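PDB 4P5P: ThiJ/PfpI family protein from Francisella tularensis subsp. novicida, which is a reported virulence factor and probably a cysteine-dependent enzyme of the DJ-1/PfpI family, and may have glyoxalase III activity like its Hsp31-like relatives. Local coordinates for residues Ala136-Val141 against Ile203-Asn208; Met6-His11 against Thr21-Ser26; Thr29-Ser34 against Gln210-Phe215. All coordinates share one frame; numbering follows the deposited sequence.

Contact 1 (Ala136-Val141 against Ile203-Asn208); sequences AALINV and IITAQN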
loop_
_atom_site.group_PDB
_atom_site.type_symbol
_atom_site.label_atom_id
_atom_site.label_comp_id
_atom_site.label_asym_id
_atom_site.label_seq_id
_atom_site.Cartn_x
_atom_site.Cartn_y
_atom_site.Cartn_z
ATOM N N ALA A 136 1.662 -6.177 -2.816
ATOM C CA ALA A 136 0.841 -7.179 -3.525
ATOM C C ALA A 136 -0.004 -6.542 -4.634
ATOM O O ALA A 136 -0.396 -7.210 -5.598
ATOM C CB ALA A 136 -0.064 -7.918 -2.548
ATOM N N ALA A 137 -0.300 -5.252 -4.490
ATOM C CA ALA A 137 -1.036 -4.515 -5.525
ATOM C C ALA A 137 -0.332 -4.502 -6.871
ATOM O O ALA A 137 -0.982 -4.354 -7.901
ATOM C CB ALA A 137 -1.280 -3.079 -5.099
ATOM N N LEU A 138 0.992 -4.629 -6.873
ATOM C CA LEU A 138 1.774 -4.412 -8.100
ATOM C C LEU A 138 2.165 -5.678 -8.837
ATOM O O LEU A 138 2.610 -5.617 -9.982
ATOM C CB LEU A 138 3.040 -3.620 -7.776
ATOM C CG LEU A 138 2.856 -2.322 -6.992
ATOM C CD1 LEU A 138 4.202 -1.633 -6.823
ATOM C CD2 LEU A 138 1.857 -1.392 -7.680
ATOM N N ILE A 139 2.012 -6.823 -8.186
ATOM C CA ILE A 139 2.492 -8.093 -8.749
ATOM C C ILE A 139 1.973 -8.371 -10.170
ATOM O O ILE A 139 2.740 -8.766 -11.044
ATOM C CB ILE A 139 2.091 -9.264 -7.853
ATOM C CG1 ILE A 139 2.722 -9.137 -6.458
ATOM C CG2 ILE A 139 2.530 -10.588 -8.453
ATOM C CD1 ILE A 139 2.031 -10.020 -5.446
ATOM N N ASN A 140 0.670 -8.185 -10.386
ATOM C CA ASN A 140 -0.005 -8.616 -11.612
ATOM C C ASN A 140 -0.427 -7.475 -12.532
ATOM O O ASN A 140 -1.225 -7.684 -13.457
ATOM C CB ASN A 140 -1.255 -9.436 -11.268
ATOM C CG ASN A 140 -0.943 -10.690 -10.491
ATOM O OD1 ASN A 140 -0.052 -11.465 -10.851
ATOM N ND2 ASN A 140 -1.676 -10.899 -9.416
ATOM N N VAL A 141 0.108 -6.275 -12.318
ATOM C CA VAL A 141 -0.200 -5.159 -13.201
ATOM C C VAL A 141 0.532 -5.351 -14.523
ATOM O O VAL A 141 1.761 -5.339 -14.553
ATOM C CB VAL A 141 0.197 -3.804 -12.577
ATOM C CG1 VAL A 141 -0.129 -2.666 -13.528
ATOM C CG2 VAL A 141 -0.509 -3.610 -11.247
ATOM N N ILE A 203 8.214 4.003 -9.386
ATOM C CA ILE A 203 7.580 2.962 -8.598
ATOM C C ILE A 203 8.368 2.865 -7.297
ATOM O O ILE A 203 9.534 2.472 -7.302
ATOM C CB ILE A 203 7.569 1.606 -9.319
ATOM C CG1 ILE A 203 6.759 1.715 -10.612
ATOM C CG2 ILE A 203 6.996 0.523 -8.397
ATOM C CD1 ILE A 203 6.879 0.505 -11.530
ATOM N N ILE A 204 7.725 3.232 -6.199
ATOM C CA ILE A 204 8.368 3.340 -4.907
ATOM C C ILE A 204 7.794 2.273 -3.996
ATOM O O ILE A 204 6.592 2.255 -3.743
ATOM C CB ILE A 204 8.163 4.738 -4.296
ATOM C CG1 ILE A 204 8.768 5.789 -5.235
ATOM C CG2 ILE A 204 8.801 4.810 -2.914
ATOM C CD1 ILE A 204 8.395 7.210 -4.888
ATOM N N THR A 205 8.641 1.378 -3.519
ATOM C CA THR A 205 8.197 0.321 -2.628
ATOM C C THR A 205 8.968 0.371 -1.308
ATOM O O THR A 205 10.089 0.881 -1.237
ATOM C CB THR A 205 8.339 -1.080 -3.279
ATOM O OG1 THR A 205 9.670 -1.271 -3.767
ATOM C CG2 THR A 205 7.379 -1.247 -4.462
ATOM N N ALA A 206 8.335 -0.120 -0.256
ATOM C CA ALA A 206 8.885 -0.047 1.093
ATOM C C ALA A 206 8.600 -1.364 1.798
ATOM O O ALA A 206 7.611 -2.035 1.516
ATOM C CB ALA A 206 8.295 1.128 1.856
ATOM N N GLN A 207 9.483 -1.748 2.709
ATOM C CA GLN A 207 9.507 -3.120 3.193
ATOM C C GLN A 207 8.519 -3.439 4.322
ATOM O O GLN A 207 7.937 -4.515 4.331
ATOM C CB GLN A 207 10.925 -3.443 3.655
ATOM C CG GLN A 207 11.137 -4.877 4.084
ATOM C CD GLN A 207 12.591 -5.160 4.376
ATOM O OE1 GLN A 207 13.478 -4.562 3.768
ATOM N NE2 GLN A 207 12.846 -6.067 5.311
ATOM N N ASN A 208 8.335 -2.511 5.258
ATOM C CA ASN A 208 7.719 -2.830 6.542
ATOM C C ASN A 208 7.174 -1.557 7.202
ATOM O O ASN A 208 7.369 -0.465 6.682
ATOM C CB ASN A 208 8.752 -3.547 7.423
ATOM C CG ASN A 208 10.051 -2.791 7.511
ATOM O OD1 ASN A 208 10.057 -1.562 7.530
ATOM N ND2 ASN A 208 11.177 -3.523 7.536
#

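Contact 2 (Met6-His11 against Thr21-Ser26); sequences MVTTSH and TGLWLS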
loop_
_atom_site.group_PDB
_atom_site.type_symbol
_atom_site.label_atom_id
_atom_site.label_comp_id
_atom_site.label_asym_id
_atom_site.label_seq_id
_atom_site.Cartn_x
_atom_site.Cartn_y
_atom_site.Cartn_z
ATOM N N MET A 6 -4.651 7.407 -1.811
ATOM C CA MET A 6 -4.183 6.343 -0.937
ATOM C C MET A 6 -5.264 5.270 -0.896
ATOM O O MET A 6 -6.455 5.584 -0.773
ATOM C CB MET A 6 -3.869 6.872 0.467
ATOM C CG MET A 6 -2.699 7.848 0.496
ATOM S SD MET A 6 -2.135 8.214 2.170
ATOM C CE MET A 6 -1.360 6.671 2.623
ATOM N N VAL A 7 -4.830 4.017 -1.016
ATOM C CA VAL A 7 -5.699 2.860 -1.148
ATOM C C VAL A 7 -5.450 1.834 -0.046
ATOM O O VAL A 7 -4.317 1.419 0.189
ATOM C CB VAL A 7 -5.481 2.164 -2.517
ATOM C CG1 VAL A 7 -6.416 0.982 -2.694
ATOM C CG2 VAL A 7 -5.681 3.143 -3.658
ATOM N N THR A 8 -6.528 1.393 0.604
ATOM C CA THR A 8 -6.447 0.375 1.642
ATOM C C THR A 8 -7.184 -0.885 1.258
ATOM O O THR A 8 -8.084 -0.867 0.407
ATOM C CB THR A 8 -7.054 0.820 2.977
ATOM O OG1 THR A 8 -8.485 0.742 2.892
ATOM C CG2 THR A 8 -6.624 2.232 3.346
ATOM N N THR A 9 -6.794 -1.973 1.906
ATOM C CA THR A 9 -7.548 -3.208 1.871
ATOM C C THR A 9 -8.946 -3.045 2.479
ATOM O O THR A 9 -9.183 -2.129 3.268
ATOM C CB THR A 9 -6.782 -4.322 2.636
ATOM O OG1 THR A 9 -7.426 -5.581 2.450
ATOM C CG2 THR A 9 -6.717 -4.007 4.117
ATOM N N SER A 10 -9.842 -3.967 2.098
ATOM C CA SER A 10 -11.166 -4.123 2.708
ATOM C C SER A 10 -11.325 -5.503 3.360
ATOM O O SER A 10 -12.389 -5.831 3.906
ATOM C CB SER A 10 -12.260 -3.915 1.653
ATOM O OG SER A 10 -12.329 -2.551 1.269
ATOM N N HIS A 11 -10.271 -6.316 3.275
ATOM C CA HIS A 11 -10.323 -7.705 3.726
ATOM C C HIS A 11 -9.975 -7.864 5.199
ATOM O O HIS A 11 -8.880 -7.493 5.618
ATOM C CB HIS A 11 -9.380 -8.560 2.901
ATOM C CG HIS A 11 -9.607 -10.027 3.075
ATOM N ND1 HIS A 11 -10.530 -10.731 2.333
ATOM C CD2 HIS A 11 -9.047 -10.918 3.925
ATOM C CE1 HIS A 11 -10.516 -11.996 2.712
ATOM N NE2 HIS A 11 -9.634 -12.134 3.687
ATOM N N THR A 21 -7.896 -9.267 10.561
ATOM C CA THR A 21 -6.792 -8.498 10.017
ATOM C C THR A 21 -7.362 -7.315 9.242
ATOM O O THR A 21 -8.531 -6.937 9.420
ATOM C CB THR A 21 -5.873 -9.363 9.121
ATOM O OG1 THR A 21 -4.721 -8.600 8.738
ATOM C CG2 THR A 21 -6.583 -9.834 7.865
ATOM N N GLY A 22 -6.528 -6.713 8.411
ATOM C CA GLY A 22 -6.952 -5.600 7.594
ATOM C C GLY A 22 -5.781 -4.696 7.311
ATOM O O GLY A 22 -4.694 -5.173 7.018
ATOM N N LEU A 23 -6.023 -3.398 7.412
ATOM C CA LEU A 23 -5.014 -2.368 7.240
ATOM C C LEU A 23 -4.053 -2.294 8.421
ATOM O O LEU A 23 -4.477 -2.387 9.573
ATOM C CB LEU A 23 -5.702 -1.016 7.062
ATOM C CG LEU A 23 -4.859 0.254 7.180
ATOM C CD1 LEU A 23 -3.957 0.431 5.972
ATOM C CD2 LEU A 23 -5.781 1.448 7.342
ATOM N N TRP A 24 -2.765 -2.100 8.120
ATOM C CA TRP A 24 -1.796 -1.743 9.159
ATOM C C TRP A 24 -1.871 -0.228 9.318
ATOM O O TRP A 24 -1.381 0.512 8.466
ATOM C CB TRP A 24 -0.374 -2.186 8.806
ATOM C CG TRP A 24 0.507 -2.132 10.024
ATOM C CD1 TRP A 24 1.199 -1.055 10.491
ATOM C CD2 TRP A 24 0.726 -3.189 10.961
ATOM N NE1 TRP A 24 1.848 -1.382 11.663
ATOM C CE2 TRP A 24 1.571 -2.689 11.967
ATOM C CE3 TRP A 24 0.284 -4.511 11.046
ATOM C CZ2 TRP A 24 1.990 -3.473 13.039
ATOM C CZ3 TRP A 24 0.700 -5.281 12.109
ATOM C CH2 TRP A 24 1.539 -4.761 13.088
ATOM N N LEU A 25 -2.522 0.237 10.382
ATOM C CA LEU A 25 -2.983 1.625 10.419
ATOM C C LEU A 25 -1.911 2.677 10.158
ATOM O O LEU A 25 -2.151 3.615 9.410
ATOM C CB LEU A 25 -3.650 1.919 11.757
ATOM C CG LEU A 25 -4.332 3.285 11.868
ATOM C CD1 LEU A 25 -5.351 3.499 10.742
ATOM C CD2 LEU A 25 -4.981 3.453 13.217
ATOM N N SER A 26 -0.721 2.523 10.734
ATOM C CA SER A 26 0.291 3.558 10.569
ATOM C C SER A 26 0.815 3.668 9.133
ATOM O O SER A 26 1.420 4.667 8.793
ATOM C CB SER A 26 1.466 3.327 11.528
ATOM O OG SER A 26 2.114 2.092 11.271
#

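Contact 3 (Thr29-Ser34 against Gln210-Phe215); sequences THPYYS and QSATDF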
loop_
_atom_site.group_PDB
_atom_site.type_symbol
_atom_site.label_atom_id
_atom_site.label_comp_id
_atom_site.label_asym_id
_atom_site.label_seq_id
_atom_site.Cartn_x
_atom_site.Cartn_y
_atom_site.Cartn_z
ATOM N N THR A 29 -1.648 6.287 8.152
ATOM C CA THR A 29 -1.632 7.565 8.856
ATOM C C THR A 29 -0.264 8.251 8.817
ATOM O O THR A 29 -0.204 9.462 8.726
ATOM C CB THR A 29 -2.084 7.414 10.319
ATOM O OG1 THR A 29 -1.085 6.728 11.071
ATOM C CG2 THR A 29 -3.373 6.639 10.398
ATOM N N HIS A 30 0.833 7.501 8.868
ATOM C CA HIS A 30 2.126 8.167 8.898
ATOM C C HIS A 30 2.443 8.788 7.532
ATOM O O HIS A 30 2.825 9.951 7.478
ATOM C CB HIS A 30 3.236 7.215 9.375
ATOM C CG HIS A 30 3.134 6.873 10.833
ATOM N ND1 HIS A 30 4.212 6.442 11.578
ATOM C CD2 HIS A 30 2.083 6.926 11.691
ATOM C CE1 HIS A 30 3.823 6.220 12.821
ATOM N NE2 HIS A 30 2.536 6.508 12.918
ATOM N N PRO A 31 2.227 8.062 6.423
ATOM C CA PRO A 31 2.422 8.760 5.146
ATOM C C PRO A 31 1.401 9.883 4.904
ATOM O O PRO A 31 1.744 10.903 4.303
ATOM C CB PRO A 31 2.297 7.631 4.111
ATOM C CG PRO A 31 2.592 6.391 4.873
ATOM C CD PRO A 31 2.015 6.621 6.230
ATOM N N TYR A 32 0.172 9.720 5.384
ATOM C CA TYR A 32 -0.827 10.780 5.276
ATOM C C TYR A 32 -0.322 12.084 5.872
ATOM O O TYR A 32 -0.310 13.113 5.210
ATOM C CB TYR A 32 -2.126 10.362 5.967
ATOM C CG TYR A 32 -3.271 11.340 5.778
ATOM C CD1 TYR A 32 -4.089 11.253 4.666
ATOM C CD2 TYR A 32 -3.525 12.353 6.699
ATOM C CE1 TYR A 32 -5.134 12.133 4.481
ATOM C CE2 TYR A 32 -4.563 13.246 6.516
ATOM C CZ TYR A 32 -5.365 13.130 5.397
ATOM O OH TYR A 32 -6.411 13.997 5.178
ATOM N N TYR A 33 0.103 12.051 7.125
ATOM C CA TYR A 33 0.512 13.294 7.767
ATOM C C TYR A 33 1.890 13.771 7.300
ATOM O O TYR A 33 2.200 14.952 7.420
ATOM C CB TYR A 33 0.485 13.138 9.285
ATOM C CG TYR A 33 -0.922 13.135 9.855
ATOM C CD1 TYR A 33 -1.744 14.245 9.731
ATOM C CD2 TYR A 33 -1.428 12.018 10.498
ATOM C CE1 TYR A 33 -3.022 14.247 10.249
ATOM C CE2 TYR A 33 -2.705 12.020 11.030
ATOM C CZ TYR A 33 -3.501 13.131 10.891
ATOM O OH TYR A 33 -4.779 13.137 11.410
ATOM N N SER A 34 2.717 12.874 6.769
ATOM C CA SER A 34 4.031 13.268 6.263
ATOM C C SER A 34 3.926 14.006 4.942
ATOM O O SER A 34 4.725 14.908 4.649
ATOM C CB SER A 34 4.929 12.044 6.081
ATOM O OG SER A 34 6.148 12.420 5.469
ATOM N N GLN A 210 8.192 -0.047 9.642
ATOM C CA GLN A 210 9.314 0.774 10.070
ATOM C C GLN A 210 9.878 1.612 8.928
ATOM O O GLN A 210 10.745 2.458 9.147
ATOM C CB GLN A 210 10.418 -0.097 10.669
ATOM C CG GLN A 210 9.998 -0.847 11.920
ATOM C CD GLN A 210 9.152 -2.084 11.652
ATOM O OE1 GLN A 210 9.054 -2.562 10.521
ATOM N NE2 GLN A 210 8.515 -2.600 12.707
ATOM N N SER A 211 9.390 1.372 7.712
ATOM C CA SER A 211 9.834 2.094 6.525
ATOM C C SER A 211 8.921 3.250 6.149
ATOM O O SER A 211 9.194 3.948 5.171
ATOM C CB SER A 211 9.901 1.157 5.315
ATOM O OG SER A 211 10.692 0.019 5.563
ATOM N N ALA A 212 7.847 3.450 6.910
ATOM C CA ALA A 212 6.792 4.369 6.498
ATOM C C ALA A 212 7.270 5.814 6.318
ATOM O O ALA A 212 6.842 6.505 5.386
ATOM C CB ALA A 212 5.654 4.327 7.511
ATOM N N THR A 213 8.130 6.278 7.221
ATOM C CA THR A 213 8.636 7.649 7.169
ATOM C C THR A 213 9.413 7.915 5.890
ATOM O O THR A 213 9.122 8.864 5.156
ATOM C CB THR A 213 9.542 7.955 8.388
ATOM O OG1 THR A 213 8.741 8.004 9.570
ATOM C CG2 THR A 213 10.257 9.284 8.233
ATOM N N ASP A 214 10.406 7.077 5.619
ATOM C CA ASP A 214 11.245 7.269 4.452
ATOM C C ASP A 214 10.465 7.006 3.166
ATOM O O ASP A 214 10.766 7.570 2.123
ATOM C CB ASP A 214 12.466 6.359 4.526
ATOM C CG ASP A 214 13.610 6.975 5.321
ATOM O OD1 ASP A 214 13.413 8.020 5.980
ATOM O OD2 ASP A 214 14.718 6.406 5.287
ATOM N N PHE A 215 9.466 6.138 3.265
ATOM C CA PHE A 215 8.556 5.855 2.162
ATOM C C PHE A 215 7.863 7.143 1.757
ATOM O O PHE A 215 7.872 7.529 0.584
ATOM C CB PHE A 215 7.556 4.773 2.604
ATOM C CG PHE A 215 6.464 4.445 1.608
ATOM C CD1 PHE A 215 6.754 3.945 0.354
ATOM C CD2 PHE A 215 5.124 4.543 1.989
ATOM C CE1 PHE A 215 5.741 3.599 -0.519
ATOM C CE2 PHE A 215 4.113 4.201 1.121
ATOM C CZ PHE A 215 4.417 3.726 -0.121
HETATM O O HOH W 1 6.764 5.999 10.470
#

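Contact 1 (Ala136-Val141 against Ile203-Asn208)
L138 reaches the strand 203-206 with one methyl group. Its CD1 lies 3.9 Å from CG2 of I203 and 4.0 Å from CG2 of T205. CG2 of I203 and CG2 of T205 are 4.3 Å apart, and CD1 fits against both of them. No hydrogen bond crosses between the segments. The backbones stay well apart: CA of L138 and CA of I203 are 9.4 Å from each other. The leucine CG is anti to its own carbonyl carbon (chi1 -52°), and the chain then runs on extended to CD1 (chi2 -177°). The side chains of L138 and I203 run antiparallel alongside each other, while L138 meets T205 at a slant.

I203 and T205 are two residues apart on the strand, so both face L138. The rotation of T205 separates its two branches. CG2 goes to the leucine, and OG1 hydrogen-bonds to the backbone N of T156. The buried hydroxyl therefore has a polar partner. On the other segment, L138 begins a type I turn that ends at V141. The V141 N to L138 O bond that closes it is weak, at 3.5 Å.

The modified C132 lies between strand 127-130 and this segment. The contact thus packs the chain after that cysteine on the adjacent parallel strand of the flavodoxin-like sheet. Backbone bonds hold I204 and A206 to strand 127-130, and T205 to K198 of strand 197-200. I204 points away from L138 and packs on F215, A218 and S222 of helix 212-222. Within 136-141, A136 and I139 touch helix 176-182. L138 thus joins the loop after strand 127-130 to the sheet face turned away from helix 212-222.

Contact 2 (Met6-His11 against Thr21-Ser26)
G22 approaches the carbonyl of H11 with a carbon donor. Its CA is 3.3 Å from O of H11, and the CA-H...O angle is 146°. No conventional hydrogen bond links the two segments. The backbone angles of G22 suit glycine, because a side chain there would collide with O of T21. CA of G22 and CA of H11 are 5.5 Å apart.

T9 makes the next tight contact. Its CG2 methyl sits over the face of the peptide between G22 and L23, 3.4 Å from both C of G22 and N of L23. The methyl can lie there because OG1 takes the position anti to the backbone N (chi1 -172°). OG1 points along the chain instead, accepting from N of H11 at 3.1 Å with an angle of 165°, which makes an ST turn. D107 holds the same hydroxyl through OD1 and the N of S10 through OD2, so this bend is fixed from outside as well.

Further along, CG2 of T8 faces the fork of L23, 4.2 Å from both CD1 and CD2. The T8 hydroxyl turns back to its own chain: OG1 donates to O of T9 at 3.0 Å, from above the carbonyl plane. L23 also packs on A99 and on L28 of helix 26-35. At the far end H11 stacks its ring on W106, and T21 OG1 bonds to D55.

The arrangement belongs to the loop that leads from strand 2-8 to helix 26-35. It lies at the C-terminal ends of the parallel strands of the mixed sheet, where flavodoxin-like folds commonly place their active sites. The modified C132, present as 3-sulfinoalanine, follows strand 127-130, which is separated from 2-8 by strand 95-98, at the same end of the sheet.

Contact 3 (Thr29-Ser34 against Gln210-Phe215)
P31 and A212 bury the most surface here, and H30 adds the next share. The two helices come close at the first pair, with CA of P31 and CA of A212 6.3 Å apart. The proline ring lies against the start of helix 212-222. Its CD is 4.5 Å from CB of A212. Its CG meets CD2 of F215 at 4.3 Å, near the plane of the phenyl ring, so the proline touches the edge of that ring. F215 gets there with CG anti to its backbone N (chi1 175°). The proline N has no hydrogen to give to the turn before, and helix 26-35 is kinked at this point.

H30 touches A212 only by its root: CB to CB is 4.2 Å. The imidazole leads away from the alanine, toward a water bridge. One water lies in the plane of the ring, 2.8 Å from ND1 of H30 and 3.0 Å from OG1 of T213. The other ring nitrogen, NE2, bonds to OD2 of D63. The histidine is therefore held at both nitrogens, which fixes the turn of its ring.

P31 and S34 continue the interface onto A216, and F215 rests on I204 and A206 of the sheet. Two helices packed side by side on one face of a mainly parallel sheet are characteristic of the alpha/beta/alpha sandwich of flavodoxin-like proteins.

Contacts 1 and 2 reach the same mixed sheet, and contact 3 lies between two helices that cover it. The centres are 14 to 15 Å apart. Contact 2 comes first along the chain, and contact 1 falls between the two halves of contact 3 in sequence. Contacts 1 and 3 touch directly: CB of A206 is 3.5 Å from CD1 of F215. Contacts 2 and 3 meet where strand 2-8 packs on helix 26-35, with CE of M6 4.1 Å from CB of P31. Contacts 1 and 2 stay about 7 Å apart at their nearest atoms. Contact 3 packs the helices that follow strands 2-8 and 203-206 against each other on one face. Contact 1 lies on the other face of strand 203-206.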